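Local coordinates for odorant binding protein OBP69a (Ceratitis capitata, PDB 6HHE) that probably binds odorants, as a secreted, all-helical member of the insect PBP/GOBP family of odorant-binding proteins, at residues 61-66 / 88-93; 81-86 / 108-113. All coordinates share one frame; numbering follows the deposited sequence.

Both contacts belong to helix 78-88 and its surroundings, and their segments alternate along the chain: contact 2 packs that helix against the 110-112 break between two further helices, and contact 1 ties the loop leaving its C-terminal end to the loop 61-66. The centres of the contacts lie about 14 Å apart. They touch, among other places, where the CD2 of Leu66 lies 3.6 Å from the CB of Leu84, and where the SG of Cys88, disulfide-bonded to Cys106, is 3.4 Å from the OG1 of Thr110. Contact 2 supplies Glu83 and Asn111 to the pocket holding 2-(2-methoxyethoxy)ethanol, with about 3 Å between nearest atoms of the Asn111 side chain and that molecule.

Contact 1 of 2, residues 61-66 / 88-93; sequences DNIVHL and CGTQSG
Two irregular loops of the all-helical PBP/GOBP fold meet near the surface: residues 61-66, which precede helix 69-72, and residues 88-93, where the chain leaves the C-terminal end of helix 78-88. Thr90 has the largest share of the contact. With CG2 anti to its backbone N and OG1 beside that N (chi1 -57°), its side chain spreads two branches against the other loop. The hydroxyl receives the backbone N-H of Val64 in a nearly straight hydrogen bond, 2.9 Å from N to OG1 with an N-H...O angle of 161°. The methyl branch, CG2, lies 3.5 Å from the carbonyl oxygen of Asn62.

Val64, whose side chain sets out toward the partner loop, crosses Thr90 obliquely; its CB stands 3.6 Å from Thr90 OG1 and 4.0 Å from the carbonyl oxygen of Gly89. Its buried side chain also touches Tyr107 of helix 96-110 and Ile58. Gly89 has positive phi (48°), and the chain leaves the helix there. An alanine in place of Thr90 would remove both OG1 and CG2, and would probably leave the Val64 N-H without its acceptor and loosen the packing of the two loops. Farther along, one water bridges the loops, donating to Asn62 O at 2.7 Å and lying 2.6 Å from Ser92 OG.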
loop_
_atom_site.group_PDB
_atom_site.type_symbol
_atom_site.label_atom_id
_atom_site.label_comp_id
_atom_site.label_asym_id
_atom_site.label_seq_id
_atom_site.Cartn_x
_atom_site.Cartn_y
_atom_site.Cartn_z
ATOM N N ASP A 61 -2.351 9.345 -13.336
ATOM C CA ASP A 61 -3.778 9.188 -13.574
ATOM C C ASP A 61 -4.447 8.329 -12.511
ATOM O O ASP A 61 -5.587 7.896 -12.707
ATOM C CB ASP A 61 -4.024 8.584 -14.956
ATOM C CG ASP A 61 -3.639 9.520 -16.078
ATOM O OD1 ASP A 61 -2.455 9.512 -16.484
ATOM O OD2 ASP A 61 -4.528 10.259 -16.552
ATOM N N ASN A 62 -3.751 8.063 -11.408
ATOM C CA ASN A 62 -4.274 7.230 -10.320
ATOM C C ASN A 62 -4.602 5.811 -10.786
ATOM O O ASN A 62 -5.574 5.205 -10.335
ATOM C CB ASN A 62 -5.503 7.859 -9.676
ATOM C CG ASN A 62 -5.225 9.215 -9.121
ATOM O OD1 ASN A 62 -4.117 9.498 -8.670
ATOM N ND2 ASN A 62 -6.230 10.075 -9.151
ATOM N N ILE A 63 -3.795 5.269 -11.696
ATOM C CA ILE A 63 -3.925 3.874 -12.108
ATOM C C ILE A 63 -2.778 3.088 -11.498
ATOM O O ILE A 63 -1.621 3.534 -11.516
ATOM C CB ILE A 63 -3.965 3.719 -13.635
ATOM C CG1 ILE A 63 -5.332 4.155 -14.152
ATOM C CG2 ILE A 63 -3.751 2.282 -14.023
ATOM C CD1 ILE A 63 -5.303 5.441 -14.876
ATOM N N VAL A 64 -3.102 1.938 -10.924
ATOM C CA VAL A 64 -2.112 1.129 -10.228
ATOM C C VAL A 64 -1.470 0.146 -11.194
ATOM O O VAL A 64 -2.164 -0.505 -11.976
ATOM C CB VAL A 64 -2.788 0.407 -9.062
ATOM C CG1 VAL A 64 -1.806 -0.499 -8.335
ATOM C CG2 VAL A 64 -3.430 1.455 -8.132
ATOM N N HIS A 65 -0.157 -0.011 -11.085
ATOM C CA HIS A 65 0.608 -0.923 -11.950
ATOM C C HIS A 65 1.448 -1.846 -11.096
ATOM O O HIS A 65 2.670 -1.832 -11.142
ATOM C CB HIS A 65 1.483 -0.138 -12.914
ATOM C CG HIS A 65 0.737 0.891 -13.695
ATOM N ND1 HIS A 65 -0.141 0.560 -14.706
ATOM C CD2 HIS A 65 0.719 2.239 -13.606
ATOM C CE1 HIS A 65 -0.658 1.663 -15.215
ATOM N NE2 HIS A 65 -0.156 2.697 -14.563
ATOM N N LEU A 66 0.781 -2.661 -10.283
ATOM C CA LEU A 66 1.508 -3.595 -9.440
ATOM C C LEU A 66 2.289 -4.599 -10.280
ATOM O O LEU A 66 3.308 -5.137 -9.828
ATOM C CB LEU A 66 0.500 -4.288 -8.526
ATOM C CG LEU A 66 1.115 -5.016 -7.348
ATOM C CD1 LEU A 66 1.552 -4.006 -6.309
ATOM C CD2 LEU A 66 0.110 -5.927 -6.725
ATOM N N CYS A 88 -7.241 -7.464 -7.975
ATOM C CA CYS A 88 -7.540 -6.153 -7.429
ATOM C C CYS A 88 -7.390 -5.039 -8.443
ATOM O O CYS A 88 -8.165 -4.079 -8.392
ATOM C CB CYS A 88 -6.648 -5.862 -6.223
ATOM S SG CYS A 88 -7.022 -7.004 -4.896
ATOM N N GLY A 89 -6.418 -5.142 -9.345
ATOM C CA GLY A 89 -6.217 -4.084 -10.332
ATOM C C GLY A 89 -6.193 -2.721 -9.678
ATOM O O GLY A 89 -5.504 -2.501 -8.676
ATOM N N THR A 90 -6.898 -1.769 -10.277
ATOM C CA THR A 90 -7.089 -0.451 -9.693
ATOM C C THR A 90 -8.507 -0.387 -9.140
ATOM O O THR A 90 -9.480 -0.616 -9.871
ATOM C CB THR A 90 -6.864 0.653 -10.731
ATOM O OG1 THR A 90 -5.567 0.528 -11.296
ATOM C CG2 THR A 90 -6.990 2.009 -10.062
ATOM N N GLN A 91 -8.634 -0.132 -7.839
ATOM C CA GLN A 91 -9.933 0.110 -7.229
ATOM C C GLN A 91 -10.068 1.624 -7.134
ATOM O O GLN A 91 -9.551 2.248 -6.202
ATOM C CB GLN A 91 -10.056 -0.546 -5.856
ATOM C CG GLN A 91 -9.974 -2.084 -5.866
ATOM C CD GLN A 91 -11.148 -2.708 -6.557
ATOM O OE1 GLN A 91 -12.291 -2.404 -6.238
ATOM N NE2 GLN A 91 -10.880 -3.602 -7.509
ATOM N N SER A 92 -10.758 2.224 -8.102
ATOM C CA SER A 92 -10.712 3.676 -8.257
ATOM C C SER A 92 -11.593 4.396 -7.246
ATOM O O SER A 92 -12.755 4.029 -7.034
ATOM C CB SER A 92 -11.147 4.083 -9.662
ATOM O OG SER A 92 -10.203 3.668 -10.621
ATOM N N GLY A 93 -11.038 5.437 -6.643
ATOM C CA GLY A 93 -11.795 6.354 -5.824
ATOM C C GLY A 93 -11.699 7.745 -6.409
ATOM O O GLY A 93 -11.214 7.915 -7.533
HETATM O O HOH W 1 -8.304 5.473 -10.503
#

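Contact 2 of 2, residues 81-86 / 108-113; sequences VEELHT and IKTNPV
Glu83 holds CG anti to its backbone N (chi1 175°) and runs extended beyond it, which carries its carboxylate from helix 78-88 across to Thr110 and Asn111. The next residue, Leu84, takes the other course: CG lies beside the backbone N (chi1 -67°), and CD2 reaches the same two residues although its first bond does not aim at them. Thr110 meets both. Its CG2, anti to the backbone N, sits 3.9 Å from Leu84 CD2 and 4.0 Å from Glu83 CG, so a single methyl is touched by the leucine branch and by the glutamate chain, each sliding past Thr110 in the opposite direction. Leu84 CD2 also approaches the CB of Asn111 at 4.0 Å. The threonine hydroxyl does not join in; it is hydrogen-bonded to the carbonyl of Cys106 in its own helix.

The polar half of the contact is bridged by water, with no direct hydrogen bond between the segments. Glu83 OE1 accepts from two waters: one, at 2.6 Å from OE1, also accepts from Asn111 ND2, and the other, at 2.8 Å from OE1, also donates to Thr110 O. These bridges would be expected to stabilise the carboxylate in its charged form. The Asn111 amide is held by three bonds: besides the water, ND2 hydrogen-bonds O1 of the bound 2-(2-methoxyethoxy)ethanol, which probably comes from the crystallisation liquor, while OD1 accepts from the backbone N of Ile114. Asn111 directly follows helix 96-110 and is the N-cap residue of helix 112-121, which this last bond caps, placing the amide where Glu83, Ile80 and Ile114 complete the observed ligand pocket.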
loop_
_atom_site.group_PDB
_atom_site.type_symbol
_atom_site.label_atom_id
_atom_site.label_comp_id
_atom_site.label_asym_id
_atom_site.label_seq_id
_atom_site.Cartn_x
_atom_site.Cartn_y
_atom_site.Cartn_z
ATOM N N VAL A 81 2.386 -11.536 -6.531
ATOM C CA VAL A 81 2.118 -10.276 -7.213
ATOM C C VAL A 81 1.077 -10.442 -8.295
ATOM O O VAL A 81 0.169 -9.613 -8.424
ATOM C CB VAL A 81 3.424 -9.711 -7.770
ATOM C CG1 VAL A 81 3.140 -8.534 -8.678
ATOM C CG2 VAL A 81 4.378 -9.354 -6.669
ATOM N N GLU A 82 1.188 -11.504 -9.100
ATOM C CA GLU A 82 0.189 -11.719 -10.144
ATOM C C GLU A 82 -1.206 -11.814 -9.570
ATOM O O GLU A 82 -2.140 -11.252 -10.137
ATOM C CB GLU A 82 0.507 -12.971 -10.938
ATOM C CG GLU A 82 1.728 -12.874 -11.703
ATOM C CD GLU A 82 1.828 -13.967 -12.687
ATOM O OE1 GLU A 82 1.086 -14.967 -12.648
ATOM O OE2 GLU A 82 2.680 -13.785 -13.528
ATOM N N GLU A 83 -1.365 -12.521 -8.458
ATOM C CA GLU A 83 -2.704 -12.683 -7.909
ATOM C C GLU A 83 -3.265 -11.354 -7.420
ATOM O O GLU A 83 -4.454 -11.050 -7.645
ATOM C CB GLU A 83 -2.690 -13.734 -6.808
ATOM C CG GLU A 83 -4.034 -13.837 -6.130
ATOM C CD GLU A 83 -4.078 -14.714 -4.911
ATOM O OE1 GLU A 83 -3.244 -14.584 -4.022
ATOM O OE2 GLU A 83 -5.022 -15.555 -4.827
ATOM N N LEU A 84 -2.445 -10.533 -6.758
ATOM C CA LEU A 84 -2.934 -9.229 -6.293
ATOM C C LEU A 84 -3.287 -8.315 -7.448
ATOM O O LEU A 84 -4.345 -7.657 -7.440
ATOM C CB LEU A 84 -1.893 -8.569 -5.394
ATOM C CG LEU A 84 -1.645 -9.261 -4.063
ATOM C CD1 LEU A 84 -0.424 -8.710 -3.409
ATOM C CD2 LEU A 84 -2.840 -9.039 -3.132
ATOM N N HIS A 85 -2.463 -8.322 -8.488
ATOM C CA HIS A 85 -2.707 -7.495 -9.649
ATOM C C HIS A 85 -3.973 -7.919 -10.377
ATOM O O HIS A 85 -4.833 -7.083 -10.700
ATOM C CB HIS A 85 -1.496 -7.605 -10.586
ATOM C CG HIS A 85 -1.751 -6.965 -11.897
ATOM N ND1 HIS A 85 -1.795 -5.598 -12.054
ATOM C CD2 HIS A 85 -2.091 -7.501 -13.093
ATOM C CE1 HIS A 85 -2.116 -5.315 -13.305
ATOM N NE2 HIS A 85 -2.297 -6.449 -13.955
ATOM N N THR A 86 -4.132 -9.220 -10.602
ATOM C CA THR A 86 -5.292 -9.654 -11.398
ATOM C C THR A 86 -6.570 -9.560 -10.583
ATOM O O THR A 86 -7.633 -9.221 -11.138
ATOM C CB THR A 86 -5.080 -11.075 -11.921
ATOM O OG1 THR A 86 -4.991 -12.005 -10.842
ATOM C CG2 THR A 86 -3.865 -11.169 -12.793
ATOM N N ILE A 108 -5.623 -6.537 1.028
ATOM C CA ILE A 108 -5.680 -7.129 2.365
ATOM C C ILE A 108 -6.654 -8.294 2.374
ATOM O O ILE A 108 -6.387 -9.338 3.006
ATOM C CB ILE A 108 -6.085 -6.031 3.344
ATOM C CG1 ILE A 108 -4.909 -5.086 3.618
ATOM C CG2 ILE A 108 -6.612 -6.659 4.675
ATOM C CD1 ILE A 108 -5.327 -3.744 4.265
ATOM N N LYS A 109 -7.777 -8.148 1.646
ATOM C CA LYS A 109 -8.742 -9.250 1.525
ATOM C C LYS A 109 -8.163 -10.411 0.733
ATOM O O LYS A 109 -8.445 -11.586 1.046
ATOM C CB LYS A 109 -10.038 -8.785 0.840
ATOM C CG LYS A 109 -10.913 -7.898 1.706
ATOM C CD LYS A 109 -12.212 -7.543 0.997
ATOM C CE LYS A 109 -13.035 -6.577 1.836
ATOM N NZ LYS A 109 -12.251 -5.348 2.150
ATOM N N THR A 110 -7.302 -10.122 -0.261
ATOM C CA THR A 110 -6.797 -11.128 -1.196
ATOM C C THR A 110 -5.634 -11.914 -0.628
ATOM O O THR A 110 -5.595 -13.144 -0.769
ATOM C CB THR A 110 -6.407 -10.439 -2.499
ATOM O OG1 THR A 110 -7.599 -9.805 -3.003
ATOM C CG2 THR A 110 -5.851 -11.423 -3.536
ATOM N N ASN A 111 -4.679 -11.242 0.014
ATOM C CA ASN A 111 -3.538 -11.916 0.615
ATOM C C ASN A 111 -3.234 -11.314 1.974
ATOM O O ASN A 111 -2.330 -10.478 2.120
ATOM C CB ASN A 111 -2.304 -11.832 -0.295
ATOM C CG ASN A 111 -1.291 -12.878 0.070
ATOM O OD1 ASN A 111 -1.128 -13.220 1.252
ATOM N ND2 ASN A 111 -0.584 -13.381 -0.947
ATOM N N PRO A 112 -3.972 -11.702 2.999
ATOM C CA PRO A 112 -3.751 -11.114 4.309
ATOM C C PRO A 112 -2.397 -11.395 4.902
ATOM O O PRO A 112 -1.893 -10.570 5.666
ATOM C CB PRO A 112 -4.884 -11.716 5.169
ATOM C CG PRO A 112 -5.387 -12.848 4.436
ATOM C CD PRO A 112 -5.144 -12.576 2.946
ATOM N N VAL A 113 -1.798 -12.558 4.624
ATOM C CA VAL A 113 -0.483 -12.846 5.174
ATOM C C VAL A 113 0.500 -11.809 4.700
ATOM O O VAL A 113 1.203 -11.180 5.491
ATOM C CB VAL A 113 -0.035 -14.254 4.771
ATOM C CG1 VAL A 113 1.437 -14.461 5.047
ATOM C CG2 VAL A 113 -0.869 -15.279 5.629
HETATM O O HOH W 2 -1.344 -12.792 -3.602
HETATM O O HOH W 3 -3.801 -15.078 -1.330
#